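Local structure of cutinase-like protein (Cryptococcus sp., 2CZQ) at residues V127-G132 against P184-V189. The protein is a cutinase-like enzyme of the alpha/beta-hydrolase fold that probably hydrolyses carboxylic esters. Residues are numbered along the deposited sequence; the frame is centred on the assembly and turned at random.
Sequences VDSNGG and PSDQGV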
loop_
_atom_site.group_PDB
_atom_site.type_symbol
_atom_site.label_atom_id
_atom_site.label_comp_id
_atom_site.label_asym_id
_atom_site.label_seq_id
_atom_site.Cartn_x
_atom_site.Cartn_y
_atom_site.Cartn_z
ATOM N N VAL A 127 11.174 4.684 0.969
ATOM C CA VAL A 127 11.930 5.123 -0.200
ATOM C C VAL A 127 11.240 6.313 -0.857
ATOM O O VAL A 127 10.058 6.592 -0.598
ATOM C CB VAL A 127 12.132 3.996 -1.245
ATOM C CG1 VAL A 127 12.903 2.824 -0.657
ATOM C CG2 VAL A 127 10.807 3.548 -1.837
ATOM N N ASP A 128 11.980 7.012 -1.712
ATOM C CA ASP A 128 11.418 8.101 -2.498
ATOM C C ASP A 128 10.958 7.576 -3.865
ATOM O O ASP A 128 10.972 6.371 -4.110
ATOM C CB ASP A 128 12.406 9.270 -2.605
ATOM C CG ASP A 128 13.712 8.893 -3.265
ATOM O OD1 ASP A 128 13.700 8.090 -4.231
ATOM O OD2 ASP A 128 14.797 9.388 -2.881
ATOM N N SER A 129 10.534 8.472 -4.752
ATOM C CA SER A 129 9.943 8.051 -6.022
ATOM C C SER A 129 10.939 7.381 -6.961
ATOM O O SER A 129 10.541 6.751 -7.939
ATOM C CB SER A 129 9.290 9.233 -6.722
ATOM O OG SER A 129 8.276 9.760 -5.897
ATOM N N ASN A 130 12.227 7.535 -6.661
ATOM C CA ASN A 130 13.298 6.918 -7.435
ATOM C C ASN A 130 13.882 5.697 -6.732
ATOM O O ASN A 130 14.869 5.123 -7.192
ATOM C CB ASN A 130 14.400 7.944 -7.724
ATOM C CG ASN A 130 13.889 9.140 -8.495
ATOM O OD1 ASN A 130 13.295 8.992 -9.558
ATOM N ND2 ASN A 130 14.096 10.332 -7.948
ATOM N N GLY A 131 13.271 5.294 -5.621
ATOM C CA GLY A 131 13.757 4.161 -4.850
ATOM C C GLY A 131 14.902 4.482 -3.906
ATOM O O GLY A 131 15.447 3.577 -3.276
ATOM N N GLY A 132 15.260 5.760 -3.810
ATOM C CA GLY A 132 16.315 6.211 -2.924
ATOM C C GLY A 132 15.815 6.598 -1.550
ATOM O O GLY A 132 14.678 6.305 -1.173
ATOM N N PRO A 184 0.188 8.509 -9.512
ATOM C CA PRO A 184 -0.432 7.718 -10.585
ATOM C C PRO A 184 0.394 7.665 -11.864
ATOM O O PRO A 184 0.380 6.630 -12.539
ATOM C CB PRO A 184 -1.759 8.437 -10.829
ATOM C CG PRO A 184 -2.097 9.003 -9.494
ATOM C CD PRO A 184 -0.769 9.493 -8.961
ATOM N N SER A 185 1.098 8.744 -12.188
ATOM C CA SER A 185 1.846 8.799 -13.435
ATOM C C SER A 185 3.357 8.803 -13.267
ATOM O O SER A 185 4.088 8.879 -14.255
ATOM C CB SER A 185 1.383 9.972 -14.282
ATOM O OG SER A 185 0.151 9.637 -14.889
ATOM N N ASP A 186 3.832 8.697 -12.034
ATOM C CA ASP A 186 5.262 8.639 -11.810
ATOM C C ASP A 186 5.768 7.260 -12.220
ATOM O O ASP A 186 5.361 6.245 -11.653
ATOM C CB ASP A 186 5.583 8.933 -10.356
ATOM C CG ASP A 186 7.053 9.110 -10.122
ATOM O OD1 ASP A 186 7.813 8.140 -10.335
ATOM O OD2 ASP A 186 7.528 10.189 -9.728
ATOM N N GLN A 187 6.641 7.228 -13.223
ATOM C CA GLN A 187 7.097 5.962 -13.783
ATOM C C GLN A 187 7.984 5.185 -12.818
ATOM O O GLN A 187 7.959 3.952 -12.809
ATOM C CB GLN A 187 7.813 6.193 -15.105
ATOM C CG GLN A 187 6.917 6.773 -16.179
ATOM C CD GLN A 187 7.702 7.341 -17.333
ATOM O OE1 GLN A 187 8.625 8.125 -17.130
ATOM N NE2 GLN A 187 7.342 6.949 -18.552
ATOM N N GLY A 188 8.762 5.895 -12.007
ATOM C CA GLY A 188 9.540 5.252 -10.962
ATOM C C GLY A 188 8.640 4.558 -9.958
ATOM O O GLY A 188 8.865 3.401 -9.594
ATOM N N VAL A 189 7.602 5.262 -9.520
ATOM C CA VAL A 189 6.653 4.717 -8.554
ATOM C C VAL A 189 5.919 3.498 -9.111
ATOM O O VAL A 189 5.854 2.452 -8.456
ATOM C CB VAL A 189 5.639 5.798 -8.109
ATOM C CG1 VAL A 189 4.563 5.202 -7.224
ATOM C CG2 VAL A 189 6.343 6.940 -7.379
HETATM O O HOH W 1 6.793 11.506 -7.528
HETATM O O HOH W 2 10.451 8.482 -10.507
#
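The carboxylate of Asp-186 faces Ser-129 across the contact, and its OD1 serves two purposes. It accepts the N-H of Val-189 at 3.0 Å from OD1 to N, a nearly straight bond arriving on the anti side but tilted about 33° out of the carboxylate plane, and a water 2.7 Å from OD1 can donate to it. The first bond makes Asp-186 the N-cap of helix 187-200; with CG anti to its own backbone N (chi1 -170°), the group turns to that helix start, where the helix dipole would probably favour its negative charge. The same water lies within bonding reach of Asn-130 OD1, but it has more acceptors around it than protons, so the two bonds need not both be made at once. A second water joins Asp-186 OD2 to Ser-129 OG, so the polar link between the segments runs through solvent.

Direct contact centres on Ser-129, whose CB lies 3.6 Å from Asp-186 OD2 while its OG rests against Val-189 CG2. Beside this side-chain contact the backbones come close: Gly-188 CA makes a weak, bent C-H...O contact with Ser-129 O at 3.5 Å.

In this alpha/beta-hydrolase fold, the contact sets the loop following edge strand 126-127 against the first turn of the last helix. That loop makes a type I turn from Asp-128 to Gly-131, combined with an Asx turn: Asp-128 OD1 receives Asn-130 N and Gly-132 N from opposite faces of the carboxylate plane, the latter at 2.8 Å from OD1 to N. Its OD2 is hydrogen-bonded to Thr-134, while Val-189 also packs on Val-160 of strand 157-160.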